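Shikimate dehydrogenase (NADP(+)) (Thermotoga maritima, PDB 3U62) probably catalyses the reversible NADPH-linked reduction of 3-dehydroshikimate to shikimate, a step on the chorismate route to aromatic amino acids. Local coordinates at residues Lys2-Pro16 and His30-Phe42. Sequence-based numbering, arbitrary orientation.
Sequences KFCIIGYPVRHSISP and HSYGMEEIPPESF. With SO4 (sulfate ion), chain B.
The first beta-alpha-beta unit of the substrate-binding domain brings strands 2-7 and 31-36 together in parallel, Phe3 facing Tyr32 and Ile5 facing Met34 on the surface covered by helix 15-26. The ladder alternates partners: Phe3 N donates to Ser31 O, Gly33 N to Phe3 O, Ile5 N to Gly33 O, Glu35 N to Ile5 O and Ile37 N to Gly7 O. Between strand and helix lies the Tyr32 ring, one face over the Cys4 backbone, with Ser15 CB 3.6 Å from Tyr32 CE2. Tyr32 CG stands opposite the backbone N (chi1 -163°), which puts Tyr32 OH 3.4 Å from Ile5 CB, where it is hydrogen-bonded by Asn57 of strand 55-58. Met34 bends back at chi3 (61°) to set CE against Pro16 CG, 3.8 Å away.

Beyond the strand end, a single carboxylate oxygen organises the loop. Glu36 OE2 takes Val10 N on its anti lone pair at 2.8 Å, nearly straight (170°), Arg11 N at 2.9 Å from above the carboxylate plane, and Arg11 NH1 at 3.2 Å, a salt bridge with OE2 in the guanidinium plane although the two groups stand almost perpendicular. Replacing Glu36 by alanine would probably leave both loop amides without their acceptor and the Arg11 guanidinium free to swing. Pro38 CA sits over one face of Tyr8 in a CH-pi contact, 3.8 Å from the ring centroid.

The loop then delivers Ser13, Ile14 and Ser15, predicted to bind shikimate, to a sulfate ion, probably from the crystallisation liquor: O4 accepts from Ser13 OG at 2.6 Å and from Ser15 OG, O1 from Ile14 N. The ion plausibly marks the substrate carboxylate's place, an anion site at the loop and helix N-terminus after the first strand, as in other shikimate dehydrogenases.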
loop_
_atom_site.group_PDB
_atom_site.type_symbol
_atom_site.label_atom_id
_atom_site.label_comp_id
_atom_site.label_asym_id
_atom_site.label_seq_id
_atom_site.Cartn_x
_atom_site.Cartn_y
_atom_site.Cartn_z
ATOM N N LYS A 2 6.352 21.887 -3.722
ATOM C CA LYS A 2 6.616 21.278 -2.421
ATOM C C LYS A 2 5.713 20.072 -2.188
ATOM O O LYS A 2 4.498 20.142 -2.399
ATOM C CB LYS A 2 6.414 22.300 -1.298
ATOM C CG LYS A 2 7.423 23.439 -1.282
ATOM C CD LYS A 2 7.080 24.454 -0.204
ATOM C CE LYS A 2 8.054 25.619 -0.206
ATOM N NZ LYS A 2 7.668 26.666 0.780
ATOM N N PHE A 3 6.319 18.968 -1.753
ATOM C CA PHE A 3 5.600 17.733 -1.446
ATOM C C PHE A 3 6.028 17.218 -0.077
ATOM O O PHE A 3 7.040 17.664 0.467
ATOM C CB PHE A 3 5.873 16.670 -2.522
ATOM C CG PHE A 3 5.565 17.130 -3.919
ATOM C CD1 PHE A 3 6.566 17.653 -4.732
ATOM C CD2 PHE A 3 4.268 17.053 -4.420
ATOM C CE1 PHE A 3 6.282 18.089 -6.024
ATOM C CE2 PHE A 3 3.974 17.488 -5.709
ATOM C CZ PHE A 3 4.984 18.004 -6.514
ATOM N N CYS A 4 5.248 16.297 0.484
ATOM C CA CYS A 4 5.628 15.606 1.710
ATOM C C CYS A 4 4.863 14.299 1.824
ATOM O O CYS A 4 4.027 13.975 0.971
ATOM C CB CYS A 4 5.367 16.479 2.947
ATOM S SG CYS A 4 3.635 16.933 3.213
ATOM N N ILE A 5 5.165 13.540 2.868
ATOM C CA ILE A 5 4.345 12.406 3.247
ATOM C C ILE A 5 3.740 12.694 4.619
ATOM O O ILE A 5 4.439 13.118 5.544
ATOM C CB ILE A 5 5.145 11.070 3.229
ATOM C CG1 ILE A 5 4.255 9.882 3.619
ATOM C CG2 ILE A 5 6.407 11.148 4.096
ATOM C CD1 ILE A 5 3.914 8.965 2.467
ATOM N N ILE A 6 2.431 12.487 4.734
ATOM C CA ILE A 6 1.737 12.659 6.004
ATOM C C ILE A 6 1.276 11.305 6.533
ATOM O O ILE A 6 0.950 10.401 5.757
ATOM C CB ILE A 6 0.558 13.683 5.911
ATOM C CG1 ILE A 6 -0.579 13.161 5.015
ATOM C CG2 ILE A 6 1.052 15.038 5.386
ATOM C CD1 ILE A 6 -1.710 12.468 5.791
ATOM N N GLY A 7 1.264 11.170 7.855
ATOM C CA GLY A 7 0.892 9.918 8.498
ATOM C C GLY A 7 1.270 9.897 9.963
ATOM O O GLY A 7 1.664 10.924 10.528
ATOM N N TYR A 8 1.138 8.722 10.575
ATOM C CA TYR A 8 1.411 8.531 11.993
ATOM C C TYR A 8 1.530 7.038 12.285
ATOM O O TYR A 8 0.513 6.355 12.433
ATOM C CB TYR A 8 0.286 9.140 12.829
ATOM C CG TYR A 8 0.629 9.358 14.276
ATOM C CD1 TYR A 8 1.503 10.376 14.657
ATOM C CD2 TYR A 8 0.065 8.563 15.271
ATOM C CE1 TYR A 8 1.819 10.590 15.987
ATOM C CE2 TYR A 8 0.372 8.768 16.607
ATOM C CZ TYR A 8 1.248 9.785 16.956
ATOM O OH TYR A 8 1.559 9.993 18.280
ATOM N N PRO A 9 2.770 6.517 12.362
ATOM C CA PRO A 9 4.044 7.232 12.247
ATOM C C PRO A 9 4.483 7.466 10.799
ATOM O O PRO A 9 3.985 6.801 9.883
ATOM C CB PRO A 9 5.026 6.283 12.932
ATOM C CG PRO A 9 4.477 4.927 12.658
ATOM C CD PRO A 9 2.976 5.074 12.597
ATOM N N VAL A 10 5.413 8.401 10.606
ATOM C CA VAL A 10 5.963 8.669 9.280
ATOM C C VAL A 10 7.423 9.148 9.307
ATOM O O VAL A 10 8.056 9.276 8.257
ATOM C CB VAL A 10 5.053 9.642 8.475
ATOM C CG1 VAL A 10 5.451 11.104 8.691
ATOM C CG2 VAL A 10 5.069 9.275 6.991
ATOM N N ARG A 11 7.956 9.393 10.501
ATOM C CA ARG A 11 9.314 9.931 10.638
ATOM C C ARG A 11 10.414 9.025 10.058
ATOM O O ARG A 11 11.479 9.509 9.678
ATOM C CB ARG A 11 9.615 10.300 12.097
ATOM C CG ARG A 11 9.746 9.116 13.033
ATOM C CD ARG A 11 9.435 9.494 14.466
ATOM N NE ARG A 11 9.595 8.347 15.355
ATOM C CZ ARG A 11 8.674 7.405 15.551
ATOM N NH1 ARG A 11 7.503 7.463 14.928
ATOM N NH2 ARG A 11 8.924 6.400 16.378
ATOM N N HIS A 12 10.142 7.721 9.985
ATOM C CA HIS A 12 11.094 6.756 9.429
ATOM C C HIS A 12 10.780 6.361 7.989
ATOM O O HIS A 12 11.260 5.333 7.492
ATOM C CB HIS A 12 11.220 5.538 10.349
ATOM C CG HIS A 12 11.940 5.839 11.623
ATOM N ND1 HIS A 12 11.342 5.763 12.862
ATOM C CD2 HIS A 12 13.205 6.270 11.841
ATOM C CE1 HIS A 12 12.215 6.112 13.791
ATOM N NE2 HIS A 12 13.353 6.425 13.197
ATOM N N SER A 13 9.984 7.197 7.325
ATOM C CA SER A 13 9.617 7.007 5.924
ATOM C C SER A 13 10.841 7.019 5.017
ATOM O O SER A 13 11.768 7.810 5.218
ATOM C CB SER A 13 8.640 8.099 5.479
ATOM O OG SER A 13 8.363 8.013 4.092
ATOM N N ILE A 14 10.829 6.144 4.017
ATOM C CA ILE A 14 11.901 6.077 3.024
ATOM C C ILE A 14 11.677 7.060 1.869
ATOM O O ILE A 14 12.563 7.259 1.035
ATOM C CB ILE A 14 12.088 4.638 2.462
ATOM C CG1 ILE A 14 10.850 4.197 1.661
ATOM C CG2 ILE A 14 12.420 3.656 3.593
ATOM C CD1 ILE A 14 11.123 3.041 0.718
ATOM N N SER A 15 10.494 7.669 1.830
ATOM C CA SER A 15 10.109 8.549 0.725
ATOM C C SER A 15 10.934 9.841 0.589
ATOM O O SER A 15 11.410 10.131 -0.509
ATOM C CB SER A 15 8.606 8.857 0.757
ATOM O OG SER A 15 7.846 7.734 0.352
ATOM N N PRO A 16 11.114 10.615 1.687
ATOM C CA PRO A 16 11.841 11.879 1.507
ATOM C C PRO A 16 13.216 11.736 0.843
ATOM O O PRO A 16 13.507 12.477 -0.096
ATOM C CB PRO A 16 11.975 12.412 2.935
ATOM C CG PRO A 16 10.799 11.854 3.640
ATOM C CD PRO A 16 10.619 10.475 3.071
ATOM N N HIS A 30 12.073 20.854 -6.959
ATOM C CA HIS A 30 11.064 20.332 -6.038
ATOM C C HIS A 30 11.676 19.758 -4.763
ATOM O O HIS A 30 12.850 19.377 -4.738
ATOM C CB HIS A 30 10.189 19.281 -6.731
ATOM C CG HIS A 30 9.711 19.697 -8.086
ATOM N ND1 HIS A 30 9.053 20.887 -8.309
ATOM C CD2 HIS A 30 9.806 19.089 -9.293
ATOM C CE1 HIS A 30 8.760 20.993 -9.593
ATOM N NE2 HIS A 30 9.207 19.915 -10.212
ATOM N N SER A 31 10.864 19.705 -3.712
ATOM C CA SER A 31 11.283 19.185 -2.416
ATOM C C SER A 31 10.236 18.226 -1.856
ATOM O O SER A 31 9.049 18.332 -2.178
ATOM C CB SER A 31 11.520 20.336 -1.437
ATOM O OG SER A 31 10.350 21.122 -1.273
ATOM N N TYR A 32 10.685 17.295 -1.019
ATOM C CA TYR A 32 9.804 16.316 -0.391
ATOM C C TYR A 32 10.117 16.219 1.100
ATOM O O TYR A 32 11.247 15.905 1.487
ATOM C CB TYR A 32 9.964 14.952 -1.068
ATOM C CG TYR A 32 8.856 13.951 -0.797
ATOM C CD1 TYR A 32 7.921 13.632 -1.784
ATOM C CD2 TYR A 32 8.754 13.308 0.436
ATOM C CE1 TYR A 32 6.909 12.703 -1.544
ATOM C CE2 TYR A 32 7.747 12.384 0.687
ATOM C CZ TYR A 32 6.829 12.083 -0.307
ATOM O OH TYR A 32 5.835 11.168 -0.058
ATOM N N GLY A 33 9.110 16.489 1.927
ATOM C CA GLY A 33 9.270 16.473 3.377
ATOM C C GLY A 33 8.449 15.409 4.080
ATOM O O GLY A 33 8.102 14.384 3.488
ATOM N N MET A 34 8.150 15.659 5.351
ATOM C CA MET A 34 7.395 14.723 6.183
ATOM C C MET A 34 6.647 15.457 7.287
ATOM O O MET A 34 7.167 16.402 7.886
ATOM C CB MET A 34 8.318 13.658 6.790
ATOM C CG MET A 34 9.489 14.208 7.608
ATOM S SD MET A 34 10.283 12.970 8.647
ATOM C CE MET A 34 10.863 11.804 7.413
ATOM N N GLU A 35 5.419 15.018 7.546
ATOM C CA GLU A 35 4.582 15.613 8.579
ATOM C C GLU A 35 3.915 14.499 9.380
ATOM O O GLU A 35 2.940 13.887 8.923
ATOM C CB GLU A 35 3.524 16.537 7.954
ATOM C CG GLU A 35 4.080 17.651 7.052
ATOM C CD GLU A 35 4.476 18.918 7.805
ATOM O OE1 GLU A 35 4.441 18.926 9.054
ATOM O OE2 GLU A 35 4.823 19.919 7.139
ATOM N N GLU A 36 4.457 14.225 10.567
ATOM C CA GLU A 36 3.889 13.202 11.443
ATOM C C GLU A 36 2.774 13.808 12.290
ATOM O O GLU A 36 3.027 14.459 13.308
ATOM C CB GLU A 36 4.971 12.558 12.316
ATOM C CG GLU A 36 4.570 11.203 12.891
ATOM C CD GLU A 36 5.736 10.487 13.546
ATOM O OE1 GLU A 36 6.050 10.802 14.716
ATOM O OE2 GLU A 36 6.341 9.608 12.898
ATOM N N ILE A 37 1.539 13.587 11.847
ATOM C CA ILE A 37 0.362 14.205 12.452
ATOM C C ILE A 37 -0.459 13.152 13.191
ATOM O O ILE A 37 -0.905 12.180 12.582
ATOM C CB ILE A 37 -0.527 14.886 11.376
ATOM C CG1 ILE A 37 0.312 15.827 10.501
ATOM C CG2 ILE A 37 -1.684 15.641 12.036
ATOM C CD1 ILE A 37 -0.324 16.186 9.164
ATOM N N PRO A 38 -0.646 13.330 14.512
ATOM C CA PRO A 38 -1.518 12.412 15.243
ATOM C C PRO A 38 -2.984 12.582 14.828
ATOM O O PRO A 38 -3.388 13.692 14.466
ATOM C CB PRO A 38 -1.312 12.816 16.707
ATOM C CG PRO A 38 -0.840 14.224 16.659
ATOM C CD PRO A 38 -0.040 14.341 15.400
ATOM N N PRO A 39 -3.775 11.488 14.869
ATOM C CA PRO A 39 -5.187 11.520 14.474
ATOM C C PRO A 39 -5.988 12.631 15.157
ATOM O O PRO A 39 -6.844 13.251 14.520
ATOM C CB PRO A 39 -5.703 10.149 14.921
ATOM C CG PRO A 39 -4.515 9.270 14.855
ATOM C CD PRO A 39 -3.345 10.127 15.245
ATOM N N GLU A 40 -5.698 12.881 16.433
ATOM C CA GLU A 40 -6.395 13.899 17.218
ATOM C C GLU A 40 -6.110 15.334 16.757
ATOM O O GLU A 40 -6.881 16.252 17.064
ATOM C CB GLU A 40 -6.103 13.734 18.717
ATOM C CG GLU A 40 -4.635 13.925 19.132
ATOM C CD GLU A 40 -3.813 12.639 19.114
ATOM O OE1 GLU A 40 -4.188 11.674 18.409
ATOM O OE2 GLU A 40 -2.775 12.596 19.809
ATOM N N SER A 41 -5.013 15.523 16.027
ATOM C CA SER A 41 -4.621 16.846 15.545
ATOM C C SER A 41 -4.895 17.048 14.056
ATOM O O SER A 41 -4.680 18.143 13.529
ATOM C CB SER A 41 -3.138 17.097 15.833
ATOM O OG SER A 41 -2.864 17.007 17.219
ATOM N N PHE A 42 -5.384 16.004 13.387
ATOM C CA PHE A 42 -5.514 16.011 11.928
ATOM C C PHE A 42 -6.383 17.136 11.361
ATOM O O PHE A 42 -5.948 17.841 10.451
ATOM C CB PHE A 42 -6.006 14.656 11.409
ATOM C CG PHE A 42 -5.946 14.524 9.911
ATOM C CD1 PHE A 42 -4.797 14.047 9.288
ATOM C CD2 PHE A 42 -7.038 14.878 9.120
ATOM C CE1 PHE A 42 -4.735 13.922 7.901
ATOM C CE2 PHE A 42 -6.986 14.757 7.734
ATOM C CZ PHE A 42 -5.833 14.277 7.124
HETATM S S SO4 B . 7.186 5.143 3.465
HETATM O O1 SO4 B . 8.361 4.500 4.050
HETATM O O2 SO4 B . 6.442 5.848 4.504
HETATM O O3 SO4 B . 6.332 4.128 2.860
HETATM O O4 SO4 B . 7.612 6.090 2.431
HETATM O O HOH W 1 8.645 19.950 0.529
#